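Local coordinates for protein ornithine aminotransferase (Plasmodium falciparum, PDB 3LG0) that catalyses the pyridoxal phosphate-dependent transfer of the delta-amino group of ornithine to 2-oxoglutarate, giving glutamate semialdehyde and glutamate, at residues Ser56-Asn59 / Gln60-His64; Ala70-Asn73 / Gln74-Leu78; Lys405-Lys408 / Phe409-Asn413. All coordinates share one frame; numbering follows the deposited sequence.

Interaction 1. Residues Ser56-Asn59 / Gln60-His64; sequences SSVN and QGHCH
Val58 and Gly61 close a type I beta turn, in which the amide N of Gly61 donates to the carbonyl O of Val58 at 2.9 Å. Beyond the turn, His62 comes back beside Val58, which brings a methyl group against an imidazole. Val58 CG2 sits over one face of the His62 ring, 3.8 Å from the ring centroid and 15° off the ring normal, a CH-pi contact displaced a little toward the rim; its nearest ring atom is His62 CE1 at 3.7 Å. CG1 of the same valine approaches the ring on the CD2 side, 4.0 Å from His62 CD2. A beta-branched residue suits this place because both methyls are used: chi1 of -67° sets CG1 anti to the carbonyl carbon and puts CG2 between the backbone N and the carbonyl carbon, over the ring. Gly61 has a positive phi of 94°, a conformation in which a side chain would press on the carbonyl O of Gln60.

The two amide side chains at the middle of the turn find their partners outside it. Asn59 ND2 donates to Leu239 O while its OD1 accepts from Arg241, and Gln60 sends NE2 to the carbonyls of Ala263 and Ala306. Its OE1, by contrast, is buried with no partner in the model. His62 NE2 makes a weak bond to Ile80 O of the second subunit, whose Ile80 also packs on Val58.

Ser57 touches Lys262, by similarity the lysine that carries pyridoxal phosphate, although no cofactor is attached here. The whole is a buried loop built on a type I turn and leading to His64, the N-cap of helix 65-77 (ND1 to Asp66 N), placed between the cofactor-lysine region and the dimer interface of a class-III aminotransferase.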
loop_
_atom_site.group_PDB
_atom_site.type_symbol
_atom_site.label_atom_id
_atom_site.label_comp_id
_atom_site.label_asym_id
_atom_site.label_seq_id
_atom_site.Cartn_x
_atom_site.Cartn_y
_atom_site.Cartn_z
ATOM N N SER A 56 5.497 -9.623 -12.029
ATOM C CA SER A 56 4.365 -10.542 -11.985
ATOM C C SER A 56 3.003 -9.912 -11.703
ATOM O O SER A 56 2.011 -10.621 -11.630
ATOM C CB SER A 56 4.619 -11.719 -11.027
ATOM O OG SER A 56 5.646 -12.561 -11.522
ATOM N N SER A 57 2.932 -8.595 -11.568
ATOM C CA SER A 57 1.624 -7.964 -11.453
ATOM C C SER A 57 0.786 -8.162 -12.706
ATOM O O SER A 57 -0.431 -8.273 -12.603
ATOM C CB SER A 57 1.739 -6.470 -11.170
ATOM O OG SER A 57 2.410 -6.250 -9.952
ATOM N N VAL A 58 1.413 -8.174 -13.886
ATOM C CA VAL A 58 0.649 -8.395 -15.123
ATOM C C VAL A 58 0.847 -9.779 -15.736
ATOM O O VAL A 58 1.103 -9.912 -16.932
ATOM C CB VAL A 58 0.815 -7.258 -16.190
ATOM C CG1 VAL A 58 0.196 -5.978 -15.682
ATOM C CG2 VAL A 58 2.265 -7.034 -16.573
ATOM N N ASN A 59 0.724 -10.807 -14.903
ATOM C CA ASN A 59 0.682 -12.185 -15.393
ATOM C C ASN A 59 -0.415 -12.363 -16.447
ATOM O O ASN A 59 -0.241 -13.094 -17.405
ATOM C CB ASN A 59 0.432 -13.156 -14.245
ATOM C CG ASN A 59 1.662 -13.398 -13.412
ATOM O OD1 ASN A 59 2.720 -12.815 -13.666
ATOM N ND2 ASN A 59 1.541 -14.278 -12.403
ATOM N N GLN A 60 -1.546 -11.690 -16.249
ATOM C CA GLN A 60 -2.662 -11.764 -17.185
ATOM C C GLN A 60 -2.429 -10.909 -18.438
ATOM O O GLN A 60 -3.260 -10.892 -19.341
ATOM C CB GLN A 60 -3.966 -11.328 -16.510
ATOM C CG GLN A 60 -4.398 -12.153 -15.279
ATOM C CD GLN A 60 -3.784 -11.645 -13.969
ATOM O OE1 GLN A 60 -2.786 -10.930 -13.966
ATOM N NE2 GLN A 60 -4.377 -12.028 -12.862
ATOM N N GLY A 61 -1.304 -10.201 -18.483
ATOM C CA GLY A 61 -1.007 -9.296 -19.588
ATOM C C GLY A 61 -1.440 -7.876 -19.267
ATOM O O GLY A 61 -2.326 -7.654 -18.445
ATOM N N HIS A 62 -0.819 -6.903 -19.909
ATOM C CA HIS A 62 -1.185 -5.512 -19.658
ATOM C C HIS A 62 -2.616 -5.178 -20.094
ATOM O O HIS A 62 -3.104 -5.656 -21.122
ATOM C CB HIS A 62 -0.226 -4.554 -20.368
ATOM C CG HIS A 62 1.070 -4.349 -19.657
ATOM N ND1 HIS A 62 2.222 -5.021 -20.003
ATOM C CD2 HIS A 62 1.410 -3.525 -18.637
ATOM C CE1 HIS A 62 3.212 -4.627 -19.221
ATOM N NE2 HIS A 62 2.746 -3.718 -18.387
ATOM N N CYS A 63 -3.262 -4.336 -19.302
ATOM C CA CYS A 63 -4.578 -3.784 -19.619
ATOM C C CYS A 63 -5.613 -4.819 -20.061
ATOM O O CYS A 63 -6.292 -4.635 -21.063
ATOM C CB CYS A 63 -4.461 -2.686 -20.675
ATOM S SG CYS A 63 -3.532 -1.204 -20.129
ATOM N N HIS A 64 -5.745 -5.895 -19.298
ATOM C CA HIS A 64 -6.712 -6.910 -19.627
ATOM C C HIS A 64 -8.124 -6.361 -19.515
ATOM O O HIS A 64 -8.524 -5.872 -18.458
ATOM C CB HIS A 64 -6.551 -8.126 -18.735
ATOM C CG HIS A 64 -7.231 -9.341 -19.268
ATOM N ND1 HIS A 64 -8.599 -9.421 -19.399
ATOM C CD2 HIS A 64 -6.735 -10.509 -19.738
ATOM C CE1 HIS A 64 -8.918 -10.597 -19.910
ATOM N NE2 HIS A 64 -7.806 -11.276 -20.123
#

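Interaction 2. Residues Ala70-Asn73 / Gln74-Leu78; sequences AMIN and QAKKL
The last two turns of helix 65-77, at the dimer interface of the enzyme, hold this contact, a regular i to i+4 ladder in which Met71 meets Ala75 on one side and Asn73 lies beside Lys76 on another. Gln74 N donates to Ala70 O at 3.2 Å, Ala75 N to Met71 O at 2.8 Å and Lys76 N to Ile72 O at 3.0 Å. Ala75 CB lies just 3.2 Å from Met71 O. The small methyl suits a buried position where Ala75 packs on Met71 of the second subunit, and Met71 itself meets its own counterpart there.

A more exposed side of the helix carries polar and charged residues. Lys76 points the same way as Asn73; its chain passes by Ile72 O, with CG 3.3 Å from that oxygen, then bends at chi3 (-39°) and brings NZ to 3.6 Å from Asn73 OD1. Lys77 runs past the next carbonyl in the same manner, its CD 3.3 Å from Asn73 O. On the flank facing helix 297-312, Gln74 packs against Pro297 and Ala301. Bent at chi2 (60°), it turns its amide along the helix end, so that NE2 reaches Leu78 O at 2.8 Å, in the carbonyl plane and on a lone pair.

The chemistry thus differs round the helix: Met71 and Ala75 face the second subunit, Asn73 and Lys76 the more exposed side, and Lys77 also meets the second subunit, packing on its Arg34. Two lysine methylene chains pass close to the carbonyl oxygens of Ile72 and Asn73 near the C-terminal end, where a positive charge is probably favoured by the helix dipole, and the glutamine amide ties the chain's exit at Leu78 back to the final turn.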
loop_
_atom_site.group_PDB
_atom_site.type_symbol
_atom_site.label_atom_id
_atom_site.label_comp_id
_atom_site.label_asym_id
_atom_site.label_seq_id
_atom_site.Cartn_x
_atom_site.Cartn_y
_atom_site.Cartn_z
ATOM N N ALA A 70 -14.422 -5.383 -14.635
ATOM C CA ALA A 70 -14.807 -5.624 -13.253
ATOM C C ALA A 70 -14.495 -4.395 -12.426
ATOM O O ALA A 70 -15.229 -4.053 -11.492
ATOM C CB ALA A 70 -14.111 -6.850 -12.690
ATOM N N MET A 71 -13.418 -3.712 -12.799
ATOM C CA MET A 71 -13.037 -2.487 -12.117
ATOM C C MET A 71 -14.065 -1.355 -12.272
ATOM O O MET A 71 -14.500 -0.758 -11.285
ATOM C CB MET A 71 -11.663 -2.015 -12.591
ATOM C CG MET A 71 -11.146 -0.774 -11.845
ATOM S SD MET A 71 -9.454 -0.342 -12.297
ATOM C CE MET A 71 -9.728 0.937 -13.492
ATOM N N ILE A 72 -14.435 -1.051 -13.510
ATOM C CA ILE A 72 -15.405 0.013 -13.781
ATOM C C ILE A 72 -16.748 -0.267 -13.102
ATOM O O ILE A 72 -17.333 0.616 -12.484
ATOM C CB ILE A 72 -15.616 0.182 -15.284
ATOM C CG1 ILE A 72 -14.310 0.622 -15.955
ATOM C CG2 ILE A 72 -16.734 1.176 -15.559
ATOM C CD1 ILE A 72 -14.402 0.660 -17.473
ATOM N N ASN A 73 -17.206 -1.511 -13.192
ATOM C CA ASN A 73 -18.454 -1.926 -12.573
ATOM C C ASN A 73 -18.504 -1.705 -11.064
ATOM O O ASN A 73 -19.499 -1.216 -10.539
ATOM C CB ASN A 73 -18.751 -3.397 -12.909
ATOM C CG ASN A 73 -19.233 -3.569 -14.329
ATOM O OD1 ASN A 73 -19.597 -2.591 -14.990
ATOM N ND2 ASN A 73 -19.234 -4.804 -14.812
ATOM N N GLN A 74 -17.440 -2.075 -10.364
ATOM C CA GLN A 74 -17.403 -1.871 -8.922
ATOM C C GLN A 74 -17.160 -0.409 -8.609
ATOM O O GLN A 74 -17.748 0.131 -7.681
ATOM C CB GLN A 74 -16.341 -2.752 -8.261
ATOM C CG GLN A 74 -16.237 -2.538 -6.773
ATOM C CD GLN A 74 -17.536 -2.846 -6.085
ATOM O OE1 GLN A 74 -18.198 -3.826 -6.413
ATOM N NE2 GLN A 74 -17.913 -2.013 -5.134
ATOM N N ALA A 75 -16.319 0.247 -9.406
ATOM C CA ALA A 75 -16.003 1.650 -9.145
ATOM C C ALA A 75 -17.202 2.600 -9.266
ATOM O O ALA A 75 -17.223 3.671 -8.627
ATOM C CB ALA A 75 -14.858 2.125 -10.032
ATOM N N LYS A 76 -18.179 2.228 -10.096
ATOM C CA LYS A 76 -19.415 3.007 -10.235
ATOM C C LYS A 76 -20.252 2.889 -8.975
ATOM O O LYS A 76 -20.910 3.836 -8.573
ATOM C CB LYS A 76 -20.258 2.530 -11.436
ATOM C CG LYS A 76 -19.727 2.915 -12.826
ATOM C CD LYS A 76 -20.584 2.286 -13.925
ATOM C CE LYS A 76 -21.002 0.859 -13.552
ATOM N NZ LYS A 76 -21.822 0.173 -14.604
ATOM N N LYS A 77 -20.227 1.715 -8.359
ATOM C CA LYS A 77 -21.031 1.458 -7.168
ATOM C C LYS A 77 -20.418 2.007 -5.867
ATOM O O LYS A 77 -21.076 2.752 -5.123
ATOM C CB LYS A 77 -21.302 -0.041 -7.047
ATOM C CG LYS A 77 -22.233 -0.581 -8.118
ATOM C CD LYS A 77 -21.956 -2.047 -8.462
ATOM C CE LYS A 77 -22.344 -2.989 -7.346
ATOM N NZ LYS A 77 -22.316 -4.397 -7.839
ATOM N N LEU A 78 -19.168 1.635 -5.592
ATOM C CA LEU A 78 -18.502 2.006 -4.338
ATOM C C LEU A 78 -17.035 1.620 -4.432
ATOM O O LEU A 78 -16.728 0.472 -4.737
ATOM C CB LEU A 78 -19.146 1.261 -3.169
ATOM C CG LEU A 78 -18.657 1.556 -1.758
ATOM C CD1 LEU A 78 -19.123 2.900 -1.343
ATOM C CD2 LEU A 78 -19.171 0.498 -0.794
#

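Interaction 3. Residues Lys405-Lys408 / Phe409-Asn413; sequences KTVK and FFDDN
A salt bridge between Lys408 and Asp412, one turn apart on the final turns of the long helix 393-412, marks this local contact at the outer edge of the class-III aminotransferase fold, where the helix packs against helix 361-370. The backbone ladder is regular: Asp411 N donates to Val407 O at 3.0 Å, and Asp412 N to Lys408 O at 2.8 Å, with an N-H...O angle of 167°.

The helix has two characters. On the inner side Thr406 OG1 is hydrogen-bonded to Ile402 O and Asn371 OD1, and the residue packs on Lys367 and Phe368, while Phe410 lies on Asp363 and Ile364, presenting the edge of its ring to Thr406 O, which is 3.4 Å from Phe410 CD2. Val407 and Asp411 run side by side, Val407 CG1 3.5 Å from Asp411 OD2. That carboxylate is held by Ser337 and the backbone N of Val339, fastening the helix to the loop before strand 340-346.

At the more exposed side, Phe409 makes a cation-pi contact with Lys367, and its carbonyl O accepts from Asn413 ND2 at 3.1 Å, an i to i+4 side-chain bond to the last turn. Lys408 suits the exposed face because its long chain can span a turn: extended from chi1 to chi3, it bends only at chi4 (-62°), bringing NZ to 2.8 Å from Asp412 OD2 on the syn lone pair.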
loop_
_atom_site.group_PDB
_atom_site.type_symbol
_atom_site.label_atom_id
_atom_site.label_comp_id
_atom_site.label_asym_id
_atom_site.label_seq_id
_atom_site.Cartn_x
_atom_site.Cartn_y
_atom_site.Cartn_z
ATOM N N LYS A 405 20.800 -12.887 -29.777
ATOM C CA LYS A 405 21.456 -11.788 -30.489
ATOM C C LYS A 405 22.113 -10.788 -29.533
ATOM O O LYS A 405 23.184 -10.253 -29.832
ATOM C CB LYS A 405 20.432 -11.078 -31.385
ATOM C CG LYS A 405 20.943 -9.832 -32.091
ATOM C CD LYS A 405 19.804 -9.153 -32.854
ATOM C CE LYS A 405 20.249 -7.838 -33.465
ATOM N NZ LYS A 405 19.072 -7.083 -33.970
ATOM N N THR A 406 21.478 -10.546 -28.382
ATOM C CA THR A 406 21.980 -9.556 -27.418
ATOM C C THR A 406 23.185 -10.099 -26.661
ATOM O O THR A 406 24.174 -9.392 -26.467
ATOM C CB THR A 406 20.892 -9.096 -26.400
ATOM O OG1 THR A 406 19.776 -8.531 -27.095
ATOM C CG2 THR A 406 21.448 -8.040 -25.422
ATOM N N VAL A 407 23.102 -11.356 -26.238
ATOM C CA VAL A 407 24.243 -12.006 -25.607
ATOM C C VAL A 407 25.398 -12.103 -26.602
ATOM O O VAL A 407 26.544 -11.830 -26.256
ATOM C CB VAL A 407 23.894 -13.411 -25.099
ATOM C CG1 VAL A 407 25.135 -14.078 -24.520
ATOM C CG2 VAL A 407 22.790 -13.338 -24.046
ATOM N N LYS A 408 25.080 -12.483 -27.835
ATOM C CA LYS A 408 26.074 -12.613 -28.898
ATOM C C LYS A 408 26.944 -11.363 -28.983
ATOM O O LYS A 408 28.167 -11.450 -29.034
ATOM C CB LYS A 408 25.377 -12.858 -30.236
ATOM C CG LYS A 408 26.273 -13.424 -31.329
ATOM C CD LYS A 408 25.572 -13.353 -32.674
ATOM C CE LYS A 408 26.428 -13.957 -33.795
ATOM N NZ LYS A 408 27.733 -13.255 -34.015
ATOM N N PHE A 409 26.294 -10.204 -28.975
ATOM C CA PHE A 409 26.979 -8.913 -29.006
ATOM C C PHE A 409 28.061 -8.777 -27.938
ATOM O O PHE A 409 29.189 -8.391 -28.246
ATOM C CB PHE A 409 25.964 -7.765 -28.893
ATOM C CG PHE A 409 26.590 -6.400 -28.786
ATOM C CD1 PHE A 409 27.078 -5.756 -29.914
ATOM C CD2 PHE A 409 26.686 -5.763 -27.561
ATOM C CE1 PHE A 409 27.652 -4.507 -29.823
ATOM C CE2 PHE A 409 27.267 -4.511 -27.452
ATOM C CZ PHE A 409 27.749 -3.876 -28.588
ATOM N N PHE A 410 27.735 -9.089 -26.688
ATOM C CA PHE A 410 28.745 -9.023 -25.632
ATOM C C PHE A 410 29.829 -10.100 -25.736
ATOM O O PHE A 410 30.959 -9.888 -25.299
ATOM C CB PHE A 410 28.100 -9.015 -24.242
ATOM C CG PHE A 410 27.393 -7.736 -23.941
ATOM C CD1 PHE A 410 28.085 -6.659 -23.421
ATOM C CD2 PHE A 410 26.050 -7.586 -24.249
ATOM C CE1 PHE A 410 27.441 -5.466 -23.186
ATOM C CE2 PHE A 410 25.407 -6.406 -24.016
ATOM C CZ PHE A 410 26.099 -5.341 -23.481
ATOM N N ASP A 411 29.485 -11.252 -26.306
ATOM C CA ASP A 411 30.478 -12.298 -26.520
ATOM C C ASP A 411 31.448 -11.862 -27.613
ATOM O O ASP A 411 32.652 -11.972 -27.452
ATOM C CB ASP A 411 29.813 -13.625 -26.902
ATOM C CG ASP A 411 29.245 -14.373 -25.690
ATOM O OD1 ASP A 411 29.801 -14.254 -24.569
ATOM O OD2 ASP A 411 28.235 -15.090 -25.870
ATOM N N ASP A 412 30.909 -11.354 -28.718
ATOM C CA ASP A 412 31.723 -10.935 -29.849
ATOM C C ASP A 412 32.695 -9.805 -29.475
ATOM O O ASP A 412 33.714 -9.620 -30.127
ATOM C CB ASP A 412 30.831 -10.525 -31.033
ATOM C CG ASP A 412 30.147 -11.708 -31.678
ATOM O OD1 ASP A 412 30.365 -12.837 -31.204
ATOM O OD2 ASP A 412 29.395 -11.524 -32.659
ATOM N N ASN A 413 32.408 -9.084 -28.399
ATOM C CA ASN A 413 33.167 -7.877 -28.098
ATOM C C ASN A 413 33.921 -7.803 -26.766
ATOM O O ASN A 413 34.321 -6.713 -26.350
ATOM C CB ASN A 413 32.259 -6.654 -28.240
ATOM C CG ASN A 413 31.998 -6.295 -29.688
ATOM O OD1 ASN A 413 32.911 -5.872 -30.394
ATOM N ND2 ASN A 413 30.753 -6.473 -30.142
#

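Overall arrangement
Along the chain the three contacts come in series: interaction 1 in the buried loop before helix 65-77, interaction 2 at the end of that helix, and interaction 3 on helix 393-412 close to the C-terminus. The first two are neighbours, their centres about 19 Å apart, though they do not touch; the loop beside the cofactor lysine and the helix that follows it lie on one stretch of chain that meets the second subunit. Interaction 3 stands apart, about 30 Å from interaction 1 and 49 Å from interaction 2 between centres, and meets no other chain of the assembly. It belongs to the periphery of the subunit, away from both the dimer interface and the cofactor lysine.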